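Local coordinates for beta-lactamase-like protein (Novosphingobium pentaromativorans US6-1, PDB 6AUF) that probably hydrolyses beta-lactam antibiotics at a two-zinc active site, as a metallo-beta-lactamase related to the B3 subclass, at residues D146-S149 against G150-G154; R162-V165 against D166-V170; I229-I232 against R233-L236; S255-F258 against D259-S262; N269-A272 against C273-Y276. All coordinates share one frame; numbering follows the deposited sequence.

Interaction 1: residues D146-S149 against G150-G154; sequences DPQS and GLIEG
Gln148 sends its CG anti to its own carbonyl carbon (chi1 -79°) and runs extended beyond it, which carries the amide oxygen toward Leu151 and Ile152. There OE1 meets two methyl groups, Ile152 CD1 at 3.4 Å and Leu151 CD2 at 3.5 Å. Both hydrophobic chains lie at a slant to the glutamine, and these contacts are of van der Waals kind.

The backbone oxygen of the same residue draws together the residues that follow. Ile152 N gives a hydrogen bond to Gln148 O at 3.0 Å, coming from above the carbonyl plane, and Leu151 N adds a weak, more bent bond to that oxygen. The peptide between Ser149 and Gly150 is cis, within the loop that these bonds close.

Before this cis peptide, Asp146 to Ser149 form a type I turn, closed by Ser149 N to Asp146 O at 3.2 Å. Asp146 OD1 accepts from Gln148 N at 2.8 Å, an Asx turn that uses the anti side of the carboxylate. Asp146 OD2 bonds to NE2 of His109, a zinc ligand, and so acts from the second shell.

The chemistry divides Gln148 in two: its carbonyl holds the loop, while its amide sits beside the zinc site, where NE2 makes a weak hydrogen bond to a citrate probably left from crystallisation. A loop residue so placed is consistent with lining the substrate pocket.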
loop_
_atom_site.group_PDB
_atom_site.type_symbol
_atom_site.label_atom_id
_atom_site.label_comp_id
_atom_site.label_asym_id
_atom_site.label_seq_id
_atom_site.Cartn_x
_atom_site.Cartn_y
_atom_site.Cartn_z
ATOM N N ASP A 146 -17.616 -2.472 0.103
ATOM C CA ASP A 146 -16.671 -1.952 -0.875
ATOM C C ASP A 146 -17.431 -1.430 -2.086
ATOM O O ASP A 146 -18.193 -2.191 -2.692
ATOM C CB ASP A 146 -15.702 -3.056 -1.287
ATOM C CG ASP A 146 -14.535 -2.535 -2.062
ATOM O OD1 ASP A 146 -14.728 -1.722 -2.985
ATOM O OD2 ASP A 146 -13.403 -2.929 -1.741
ATOM N N PRO A 147 -17.244 -0.170 -2.491
ATOM C CA PRO A 147 -17.959 0.326 -3.683
ATOM C C PRO A 147 -17.670 -0.475 -4.942
ATOM O O PRO A 147 -18.424 -0.371 -5.914
ATOM C CB PRO A 147 -17.463 1.772 -3.819
ATOM C CG PRO A 147 -16.922 2.120 -2.464
ATOM C CD PRO A 147 -16.332 0.842 -1.942
ATOM N N GLN A 148 -16.621 -1.287 -4.952
ATOM C CA GLN A 148 -16.197 -1.984 -6.155
ATOM C C GLN A 148 -16.669 -3.426 -6.230
ATOM O O GLN A 148 -16.537 -4.040 -7.290
ATOM C CB GLN A 148 -14.674 -1.964 -6.275
ATOM C CG GLN A 148 -14.121 -0.664 -6.785
ATOM C CD GLN A 148 -12.684 -0.813 -7.187
ATOM O OE1 GLN A 148 -12.381 -1.283 -8.285
ATOM N NE2 GLN A 148 -11.781 -0.453 -6.288
ATOM N N SER A 149 -17.183 -3.999 -5.153
ATOM C CA SER A 149 -17.823 -5.293 -5.307
ATOM C C SER A 149 -19.201 -5.077 -5.911
ATOM O O SER A 149 -19.837 -4.045 -5.681
ATOM C CB SER A 149 -17.923 -6.026 -3.970
ATOM O OG SER A 149 -18.985 -5.520 -3.183
ATOM N N GLY A 150 -19.642 -6.028 -6.731
ATOM C CA GLY A 150 -18.855 -7.192 -7.097
ATOM C C GLY A 150 -18.246 -7.085 -8.483
ATOM O O GLY A 150 -18.285 -8.027 -9.281
ATOM N N LEU A 151 -17.693 -5.907 -8.771
ATOM C CA LEU A 151 -16.829 -5.746 -9.936
ATOM C C LEU A 151 -15.494 -6.449 -9.716
ATOM O O LEU A 151 -15.122 -7.358 -10.468
ATOM C CB LEU A 151 -16.630 -4.252 -10.222
ATOM C CG LEU A 151 -15.290 -3.717 -10.734
ATOM C CD1 LEU A 151 -15.163 -3.874 -12.252
ATOM C CD2 LEU A 151 -15.117 -2.258 -10.318
ATOM N N ILE A 152 -14.774 -6.059 -8.664
ATOM C CA ILE A 152 -13.452 -6.605 -8.393
ATOM C C ILE A 152 -13.546 -8.102 -8.087
ATOM O O ILE A 152 -14.570 -8.606 -7.606
ATOM C CB ILE A 152 -12.802 -5.819 -7.233
ATOM C CG1 ILE A 152 -11.346 -5.448 -7.556
ATOM C CG2 ILE A 152 -12.925 -6.583 -5.912
ATOM C CD1 ILE A 152 -11.196 -4.476 -8.713
ATOM N N GLU A 153 -12.466 -8.819 -8.384
ATOM C CA GLU A 153 -12.352 -10.252 -8.146
ATOM C C GLU A 153 -11.631 -10.520 -6.825
ATOM O O GLU A 153 -11.072 -9.622 -6.194
ATOM C CB GLU A 153 -11.604 -10.922 -9.302
ATOM C CG GLU A 153 -10.289 -10.229 -9.640
ATOM C CD GLU A 153 -9.255 -11.172 -10.210
ATOM O OE1 GLU A 153 -9.458 -11.675 -11.337
ATOM O OE2 GLU A 153 -8.240 -11.422 -9.522
ATOM N N GLY A 154 -11.637 -11.790 -6.415
ATOM C CA GLY A 154 -11.076 -12.189 -5.144
ATOM C C GLY A 154 -9.676 -12.769 -5.269
ATOM O O GLY A 154 -9.071 -12.801 -6.337
#

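Interaction 2: residues R162-V165 against D166-V170; sequences RVLV and DGDSV
The guanidinium of Arg162 has Leu164 CD2 over the centre of one face, 3.2 Å above the plane, while its edge meets Ser169 O and a bridging water. The setting is a type II beta turn, Val165 to Asp168, by which the last strand of the seven-stranded sheet, 162-164, passes to strand 169-172 of the other sheet in the alpha-beta/beta-alpha sandwich of the metallo-beta-lactamase fold.

At the edge, Arg162 NH2 donates to Ser169 O at 2.7 Å, almost straight and in the guanidinium plane, though it reaches that oxygen from above the carbonyl plane. The water accepts from Arg162 NH1 and from Ser169 N, giving the arginine a second link to the same residue. An extended chain, with CG anti to the backbone N (chi1 -171°), spans the distance. Asp168 OD2 adds only a long ion pair with Arg162 NH1 at 3.8 Å, to which no N-H points.

Behind the guanidinium, Leu164 CD1 touches Val170 CG2 at 3.9 Å, the two side chains crossing at about a right angle near Trp192.

Gly167 takes up the positive phi of 94° that the turn needs at its third position. Val165 and Asp168 then grip each other twice: Asp168 N donates to Val165 O at 2.9 Å, and Val165 N donates to Asp168 OD2 at 2.8 Å, nearly straight but well above the carboxylate plane.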
loop_
_atom_site.group_PDB
_atom_site.type_symbol
_atom_site.label_atom_id
_atom_site.label_comp_id
_atom_site.label_asym_id
_atom_site.label_seq_id
_atom_site.Cartn_x
_atom_site.Cartn_y
_atom_site.Cartn_z
ATOM N N ARG A 162 -2.487 -11.324 13.989
ATOM C CA ARG A 162 -2.681 -10.178 14.866
ATOM C C ARG A 162 -3.605 -9.187 14.181
ATOM O O ARG A 162 -3.284 -8.660 13.109
ATOM C CB ARG A 162 -1.357 -9.498 15.224
ATOM C CG ARG A 162 -1.554 -8.443 16.297
ATOM C CD ARG A 162 -0.336 -7.595 16.598
ATOM N NE ARG A 162 -0.736 -6.477 17.444
ATOM C CZ ARG A 162 -0.076 -5.335 17.572
ATOM N NH1 ARG A 162 -0.559 -4.380 18.368
ATOM N NH2 ARG A 162 1.049 -5.141 16.903
ATOM N N VAL A 163 -4.742 -8.920 14.791
ATOM C CA VAL A 163 -5.686 -7.980 14.210
ATOM C C VAL A 163 -5.584 -6.660 14.963
ATOM O O VAL A 163 -5.566 -6.631 16.201
ATOM C CB VAL A 163 -7.107 -8.560 14.206
ATOM C CG1 VAL A 163 -7.150 -9.808 15.060
ATOM C CG2 VAL A 163 -8.110 -7.515 14.605
ATOM N N LEU A 164 -5.455 -5.574 14.209
ATOM C CA LEU A 164 -4.956 -4.307 14.711
ATOM C C LEU A 164 -6.060 -3.258 14.760
ATOM O O LEU A 164 -7.043 -3.315 14.011
ATOM C CB LEU A 164 -3.812 -3.786 13.826
ATOM C CG LEU A 164 -2.571 -4.625 13.569
ATOM C CD1 LEU A 164 -1.734 -3.951 12.495
ATOM C CD2 LEU A 164 -1.737 -4.826 14.831
ATOM N N VAL A 165 -5.857 -2.268 15.625
ATOM C CA VAL A 165 -6.714 -1.090 15.653
ATOM C C VAL A 165 -5.915 0.137 15.232
ATOM O O VAL A 165 -4.683 0.191 15.337
ATOM C CB VAL A 165 -7.352 -0.853 17.039
ATOM C CG1 VAL A 165 -8.060 -2.098 17.517
ATOM C CG2 VAL A 165 -6.289 -0.410 18.034
ATOM N N ASP A 166 -6.653 1.146 14.778
ATOM C CA ASP A 166 -6.090 2.424 14.376
ATOM C C ASP A 166 -5.089 2.928 15.402
ATOM O O ASP A 166 -5.418 3.070 16.583
ATOM C CB ASP A 166 -7.206 3.442 14.184
ATOM C CG ASP A 166 -6.686 4.784 13.744
ATOM O OD1 ASP A 166 -5.875 4.817 12.777
ATOM O OD2 ASP A 166 -7.089 5.806 14.352
ATOM N N GLY A 167 -3.855 3.190 14.941
ATOM C CA GLY A 167 -2.801 3.688 15.802
ATOM C C GLY A 167 -1.907 2.623 16.387
ATOM O O GLY A 167 -0.948 2.960 17.091
ATOM N N ASP A 168 -2.177 1.353 16.107
ATOM C CA ASP A 168 -1.364 0.261 16.615
ATOM C C ASP A 168 0.009 0.245 15.939
ATOM O O ASP A 168 0.243 0.878 14.902
ATOM C CB ASP A 168 -2.065 -1.074 16.374
ATOM C CG ASP A 168 -2.991 -1.480 17.510
ATOM O OD1 ASP A 168 -3.024 -0.789 18.553
ATOM O OD2 ASP A 168 -3.678 -2.512 17.344
ATOM N N SER A 169 0.919 -0.521 16.529
ATOM C CA SER A 169 2.286 -0.615 16.043
ATOM C C SER A 169 2.651 -2.072 15.838
ATOM O O SER A 169 2.480 -2.887 16.750
ATOM C CB SER A 169 3.261 0.027 17.022
ATOM O OG SER A 169 3.395 1.396 16.720
ATOM N N VAL A 170 3.138 -2.404 14.648
ATOM C CA VAL A 170 3.787 -3.688 14.430
ATOM C C VAL A 170 5.257 -3.520 14.790
ATOM O O VAL A 170 5.962 -2.694 14.197
ATOM C CB VAL A 170 3.618 -4.174 12.987
ATOM C CG1 VAL A 170 4.298 -5.518 12.814
ATOM C CG2 VAL A 170 2.154 -4.272 12.639
HETATM O O HOH W 1 0.354 -1.303 18.943
#

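Interaction 3: residues I229-I232 against R233-L236; sequences IARI and RTGL
Arg233 lies alongside Ile229, one turn back on helix 226-241, the crossover helix of a beta-alpha-beta unit between strands 203-208 and 246-248. The two side chains point the same way. A bend at chi2 (-127°) brings the guanidinium near Ile229 CG2, which stands 4.0 Å from both Arg233 NE and Arg233 NH2, the methyl meeting it obliquely, by van der Waals contact. Helix 272-292 borders the pair, with Leu288 touching both residues and Phe284 touching the arginine. The backbone repeats the spacing, Arg233 N bonding to Ile229 O at 3.1 Å.

Thr234 comes next and uses Ala230 O twice. Its N donates at 3.1 Å to Ala230 O, and its hydroxyl, placed beside the backbone N by a chi1 of -67°, adds a weak bond from OG1 to the same oxygen. Such a return to the carbonyl four residues back is familiar for threonine within helices. Arg231 NH2, for its part, has its salt bridge with Glu181.

Gly235, itself buried, contributes backbone alone, its N donating to Arg231 O at 2.9 Å.

Leu236 closes the segment beside Ile232, again with both side chains running in one direction. Ile232 also meets Phe284 and Phe222, whereas Leu236 reaches Ala184, so Ile232, which is buried, and Leu236 pack against other parts of the fold. Leu236 N bonds to Ile232 O almost straight, and beside that bond Leu236 CD1 rests 3.9 Å from Ile232 CG2.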
loop_
_atom_site.group_PDB
_atom_site.type_symbol
_atom_site.label_atom_id
_atom_site.label_comp_id
_atom_site.label_asym_id
_atom_site.label_seq_id
_atom_site.Cartn_x
_atom_site.Cartn_y
_atom_site.Cartn_z
ATOM N N ILE A 229 -19.222 7.276 3.060
ATOM C CA ILE A 229 -18.788 8.662 2.891
ATOM C C ILE A 229 -18.084 9.153 4.146
ATOM O O ILE A 229 -17.096 9.894 4.073
ATOM C CB ILE A 229 -19.978 9.573 2.527
ATOM C CG1 ILE A 229 -20.575 9.183 1.173
ATOM C CG2 ILE A 229 -19.556 11.049 2.549
ATOM C CD1 ILE A 229 -21.582 10.175 0.649
ATOM N N ALA A 230 -18.593 8.777 5.319
ATOM C CA ALA A 230 -17.977 9.260 6.551
ATOM C C ALA A 230 -16.614 8.618 6.751
ATOM O O ALA A 230 -15.665 9.280 7.181
ATOM C CB ALA A 230 -18.893 8.989 7.752
ATOM N N ARG A 231 -16.509 7.323 6.453
ATOM C CA ARG A 231 -15.217 6.649 6.485
ATOM C C ARG A 231 -14.230 7.267 5.491
ATOM O O ARG A 231 -13.043 7.408 5.801
ATOM C CB ARG A 231 -15.417 5.159 6.220
ATOM C CG ARG A 231 -16.125 4.459 7.370
ATOM C CD ARG A 231 -15.267 4.565 8.609
ATOM N NE ARG A 231 -14.304 3.475 8.681
ATOM C CZ ARG A 231 -13.330 3.394 9.587
ATOM N NH1 ARG A 231 -13.163 4.361 10.493
ATOM N NH2 ARG A 231 -12.525 2.340 9.585
ATOM N N ILE A 232 -14.699 7.674 4.305
ATOM C CA ILE A 232 -13.798 8.336 3.361
ATOM C C ILE A 232 -13.230 9.614 3.970
ATOM O O ILE A 232 -12.014 9.841 3.967
ATOM C CB ILE A 232 -14.507 8.609 2.023
ATOM C CG1 ILE A 232 -14.806 7.289 1.303
ATOM C CG2 ILE A 232 -13.642 9.522 1.149
ATOM C CD1 ILE A 232 -15.873 7.391 0.214
ATOM N N ARG A 233 -14.099 10.465 4.504
ATOM C CA ARG A 233 -13.628 11.704 5.109
ATOM C C ARG A 233 -12.594 11.437 6.196
ATOM O O ARG A 233 -11.585 12.149 6.300
ATOM C CB ARG A 233 -14.826 12.476 5.657
ATOM C CG ARG A 233 -15.882 12.661 4.605
ATOM C CD ARG A 233 -16.267 14.106 4.477
ATOM N NE ARG A 233 -17.458 14.260 3.654
ATOM C CZ ARG A 233 -17.450 14.735 2.415
ATOM N NH1 ARG A 233 -16.306 15.119 1.859
ATOM N NH2 ARG A 233 -18.589 14.837 1.739
ATOM N N THR A 234 -12.832 10.418 7.020
ATOM C CA THR A 234 -11.870 10.056 8.055
ATOM C C THR A 234 -10.540 9.653 7.444
ATOM O O THR A 234 -9.479 10.042 7.942
ATOM C CB THR A 234 -12.416 8.909 8.916
ATOM O OG1 THR A 234 -13.536 9.372 9.671
ATOM C CG2 THR A 234 -11.324 8.351 9.896
ATOM N N GLY A 235 -10.584 8.861 6.371
ATOM C CA GLY A 235 -9.361 8.384 5.757
ATOM C C GLY A 235 -8.564 9.509 5.121
ATOM O O GLY A 235 -7.344 9.595 5.291
ATOM N N LEU A 236 -9.246 10.386 4.372
ATOM C CA LEU A 236 -8.556 11.530 3.787
ATOM C C LEU A 236 -7.887 12.359 4.869
ATOM O O LEU A 236 -6.746 12.826 4.708
ATOM C CB LEU A 236 -9.534 12.393 3.001
ATOM C CG LEU A 236 -10.213 11.670 1.855
ATOM C CD1 LEU A 236 -11.219 12.589 1.158
ATOM C CD2 LEU A 236 -9.148 11.179 0.904
#

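Interaction 4: residues S255-F258 against D259-S262; sequences SNLF and DRLS
Arg260 folds back over the start of its own short helix, 257-261, with CG against Asn256 O and the guanidinium reaching Ser255. A bend at chi3 (-66°) turns NE to donate to Ser255 O at 3.0 Å, the oxygen lying near the edge of the guanidinium. Leu257 CD1 approaches Arg260 NH2 obliquely.

Asn256 holds the N-cap position with positive phi and psi, but its side chain makes no capping bond. A water stands in, donating to Asn256 OD1 and accepting from Asp259 N, while Arg260 N donates to Asn256 O at 3.3 Å. Asp259 looks instead to a salt bridge with Lys264.

Leu257 and Leu261 meet obliquely, CD1 of Leu257 lying 4.1 Å from CG of Leu261. Val248 touches Leu257, and Leu27 of helix 27-30 touches Leu261, so the helix is wedged between a sheet edge and the N-terminal region. The ring of Phe258 makes an edge-to-face stack with Tyr55.

At the far end Phe258 O accepts twice from Ser262, from N at 2.8 Å and from OG at 2.8 Å, the donors approaching from opposite faces of the carbonyl plane.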
loop_
_atom_site.group_PDB
_atom_site.type_symbol
_atom_site.label_atom_id
_atom_site.label_comp_id
_atom_site.label_asym_id
_atom_site.label_seq_id
_atom_site.Cartn_x
_atom_site.Cartn_y
_atom_site.Cartn_z
ATOM N N SER A 255 2.478 8.417 -6.497
ATOM C CA SER A 255 3.368 9.352 -5.808
ATOM C C SER A 255 4.649 9.647 -6.592
ATOM O O SER A 255 5.631 10.116 -6.010
ATOM C CB SER A 255 3.717 8.851 -4.399
ATOM O OG SER A 255 4.164 7.499 -4.370
ATOM N N ASN A 256 4.667 9.402 -7.896
ATOM C CA ASN A 256 5.824 9.768 -8.728
ATOM C C ASN A 256 7.090 9.048 -8.261
ATOM O O ASN A 256 8.196 9.600 -8.275
ATOM C CB ASN A 256 6.023 11.283 -8.720
ATOM C CG ASN A 256 7.044 11.753 -9.733
ATOM O OD1 ASN A 256 7.211 11.162 -10.807
ATOM N ND2 ASN A 256 7.736 12.840 -9.392
ATOM N N LEU A 257 6.920 7.790 -7.857
ATOM C CA LEU A 257 7.907 7.157 -6.998
ATOM C C LEU A 257 9.177 6.794 -7.759
ATOM O O LEU A 257 10.278 6.924 -7.217
ATOM C CB LEU A 257 7.299 5.922 -6.339
ATOM C CG LEU A 257 8.296 5.183 -5.451
ATOM C CD1 LEU A 257 8.637 5.977 -4.186
ATOM C CD2 LEU A 257 7.804 3.789 -5.145
ATOM N N PHE A 258 9.047 6.333 -9.005
ATOM C CA PHE A 258 10.223 5.867 -9.742
ATOM C C PHE A 258 11.161 7.015 -10.109
ATOM O O PHE A 258 12.380 6.883 -9.968
ATOM C CB PHE A 258 9.787 5.072 -10.973
ATOM C CG PHE A 258 9.193 3.735 -10.629
ATOM C CD1 PHE A 258 9.300 3.236 -9.330
ATOM C CD2 PHE A 258 8.510 2.986 -11.573
ATOM C CE1 PHE A 258 8.756 2.002 -8.987
ATOM C CE2 PHE A 258 7.953 1.746 -11.240
ATOM C CZ PHE A 258 8.088 1.249 -9.953
ATOM N N ASP A 259 10.620 8.153 -10.551
ATOM C CA ASP A 259 11.462 9.321 -10.806
ATOM C C ASP A 259 12.176 9.778 -9.542
ATOM O O ASP A 259 13.364 10.116 -9.580
ATOM C CB ASP A 259 10.624 10.468 -11.366
ATOM C CG ASP A 259 10.306 10.300 -12.837
ATOM O OD1 ASP A 259 10.703 9.270 -13.418
ATOM O OD2 ASP A 259 9.663 11.209 -13.411
ATOM N N ARG A 260 11.457 9.822 -8.416
ATOM C CA ARG A 260 12.051 10.257 -7.154
ATOM C C ARG A 260 13.137 9.287 -6.700
ATOM O O ARG A 260 14.171 9.709 -6.165
ATOM C CB ARG A 260 10.954 10.411 -6.084
ATOM C CG ARG A 260 9.910 11.487 -6.410
ATOM C CD ARG A 260 9.068 11.937 -5.186
ATOM N NE ARG A 260 8.209 10.874 -4.683
ATOM C CZ ARG A 260 8.218 10.407 -3.441
ATOM N NH1 ARG A 260 9.023 10.922 -2.520
ATOM N NH2 ARG A 260 7.403 9.420 -3.120
ATOM N N LEU A 261 12.921 7.984 -6.913
ATOM C CA LEU A 261 13.942 6.991 -6.610
ATOM C C LEU A 261 15.110 7.080 -7.585
ATOM O O LEU A 261 16.244 6.738 -7.235
ATOM C CB LEU A 261 13.334 5.588 -6.639
ATOM C CG LEU A 261 12.487 5.215 -5.434
ATOM C CD1 LEU A 261 12.177 3.728 -5.431
ATOM C CD2 LEU A 261 13.183 5.630 -4.151
ATOM N N SER A 262 14.855 7.533 -8.809
ATOM C CA SER A 262 15.872 7.607 -9.847
ATOM C C SER A 262 16.427 9.019 -10.008
ATOM O O SER A 262 16.756 9.435 -11.120
ATOM C CB SER A 262 15.308 7.093 -11.171
ATOM O OG SER A 262 14.738 5.801 -11.007
HETATM O O HOH W 2 7.750 8.304 -11.430
#

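Interaction 5: residues N269-A272 against C273-Y276; sequences NAQA and CAAY
Gln271 and Ala272 pass from a type I turn, Asn269 to Ala272, straight into helix 272-292, whose first bonds run from Ala275 N to Gln271 O at 3.2 Å and from Tyr276 N to Ala272 O at 2.8 Å. The turn is closed by Ala272 N on Asn269 O, also at 2.8 Å.

Among the side chains, Asn269 works within the turn: its OD1 accepts from Gln271 N at 3.2 Å, which makes an Asx turn, although the donor stands well above the amide's carbonyl plane. Gln271 occupies the N-cap position. Bent at chi2 (-54°), it curls forward until NE2 rests 3.7 Å from Ala274 CB, a van der Waals touch at the surface. The early amide of Ala274 is served by a water that accepts from Ala274 N at 2.8 Å and donates to Ala270 O at 3.0 Å, tying the preceding turn to the first coil of the helix. Ala275 CB leans over the carbonyl oxygens of Gln271 and Ala272.

Cys273 and Tyr276 make contacts with other parts of the fold. Cys273 SG, beside its own backbone N, forms the disulfide with Cys244. Tyr276 has CG anti to its backbone N (chi1 174°), which directs the ring away from the turn, and its hydroxyl hydrogen-bonds to Asp210 O.

Within the fold, the helix start is thus fastened covalently just ahead of strand 246-248, whose Leu247 packs against Ala272, Cys273 and Tyr276, while the tyrosine extends past Ala209 and Ala212 beyond the end of strand 203-208.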
loop_
_atom_site.group_PDB
_atom_site.type_symbol
_atom_site.label_atom_id
_atom_site.label_comp_id
_atom_site.label_asym_id
_atom_site.label_seq_id
_atom_site.Cartn_x
_atom_site.Cartn_y
_atom_site.Cartn_z
ATOM N N ASN A 269 9.879 15.199 0.581
ATOM C CA ASN A 269 8.959 16.324 0.418
ATOM C C ASN A 269 7.863 16.173 1.484
ATOM O O ASN A 269 6.820 15.572 1.232
ATOM C CB ASN A 269 8.385 16.379 -0.981
ATOM C CG ASN A 269 7.175 17.282 -1.073
ATOM O OD1 ASN A 269 7.022 18.223 -0.288
ATOM N ND2 ASN A 269 6.296 16.990 -2.024
ATOM N N ALA A 270 8.123 16.748 2.664
ATOM C CA ALA A 270 7.266 16.605 3.836
ATOM C C ALA A 270 5.837 17.078 3.612
ATOM O O ALA A 270 4.988 16.873 4.494
ATOM C CB ALA A 270 7.860 17.379 5.003
ATOM N N GLN A 271 5.551 17.704 2.475
ATOM C CA GLN A 271 4.205 18.141 2.147
ATOM C C GLN A 271 3.479 17.181 1.203
ATOM O O GLN A 271 2.375 17.496 0.745
ATOM C CB GLN A 271 4.257 19.554 1.559
ATOM C CG GLN A 271 4.125 20.643 2.613
ATOM C CD GLN A 271 2.860 20.459 3.477
ATOM O OE1 GLN A 271 2.945 20.159 4.676
ATOM N NE2 GLN A 271 1.685 20.637 2.863
ATOM N N ALA A 272 4.044 16.001 0.943
ATOM C CA ALA A 272 3.509 15.135 -0.106
ATOM C C ALA A 272 2.173 14.523 0.296
ATOM O O ALA A 272 1.229 14.495 -0.506
ATOM C CB ALA A 272 4.509 14.026 -0.446
ATOM N N CYS A 273 2.088 13.986 1.518
ATOM C CA CYS A 273 0.847 13.348 1.953
ATOM C C CYS A 273 -0.306 14.337 1.971
ATOM O O CYS A 273 -1.415 14.015 1.524
ATOM C CB CYS A 273 1.018 12.709 3.325
ATOM S SG CYS A 273 2.052 11.225 3.295
ATOM N N ALA A 274 -0.066 15.555 2.455
ATOM C CA ALA A 274 -1.141 16.538 2.449
ATOM C C ALA A 274 -1.653 16.741 1.033
ATOM O O ALA A 274 -2.845 16.563 0.756
ATOM C CB ALA A 274 -0.676 17.859 3.063
ATOM N N ALA A 275 -0.751 17.085 0.114
ATOM C CA ALA A 275 -1.144 17.322 -1.270
ATOM C C ALA A 275 -1.852 16.108 -1.853
ATOM O O ALA A 275 -2.900 16.231 -2.504
ATOM C CB ALA A 275 0.087 17.670 -2.098
ATOM N N TYR A 276 -1.301 14.924 -1.609
ATOM C CA TYR A 276 -1.892 13.693 -2.119
ATOM C C TYR A 276 -3.337 13.539 -1.638
ATOM O O TYR A 276 -4.254 13.324 -2.444
ATOM C CB TYR A 276 -0.992 12.532 -1.691
ATOM C CG TYR A 276 -1.464 11.139 -1.993
ATOM C CD1 TYR A 276 -1.465 10.633 -3.298
ATOM C CD2 TYR A 276 -1.855 10.296 -0.954
ATOM C CE1 TYR A 276 -1.891 9.316 -3.551
ATOM C CE2 TYR A 276 -2.258 9.000 -1.194
ATOM C CZ TYR A 276 -2.286 8.509 -2.474
ATOM O OH TYR A 276 -2.715 7.210 -2.644
HETATM O O HOH W 3 2.251 15.699 4.091
#

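Overall arrangement
None of the five contacts is wholly core: interactions 1 and 5 lie at the surface, while 2, 3 and 4 are partly buried. Interaction 1 comes closest to the zinc ions, and it pairs backbone bonds with an amide set against methyl groups; interaction 2, away from the metal site, relies on a turn and an arginine to join the two sheets. Interactions 3, 4 and 5 are helical. Helix 272-292, which begins in interaction 5, also packs farther along on interaction 3, and strand 246-248 touches both interactions 4 and 5, whose nearest atoms are about 5 Å apart. Mid-helix, interaction 3 repeats regular bonds; at helix ends, interactions 4 and 5 enlist waters and side chains.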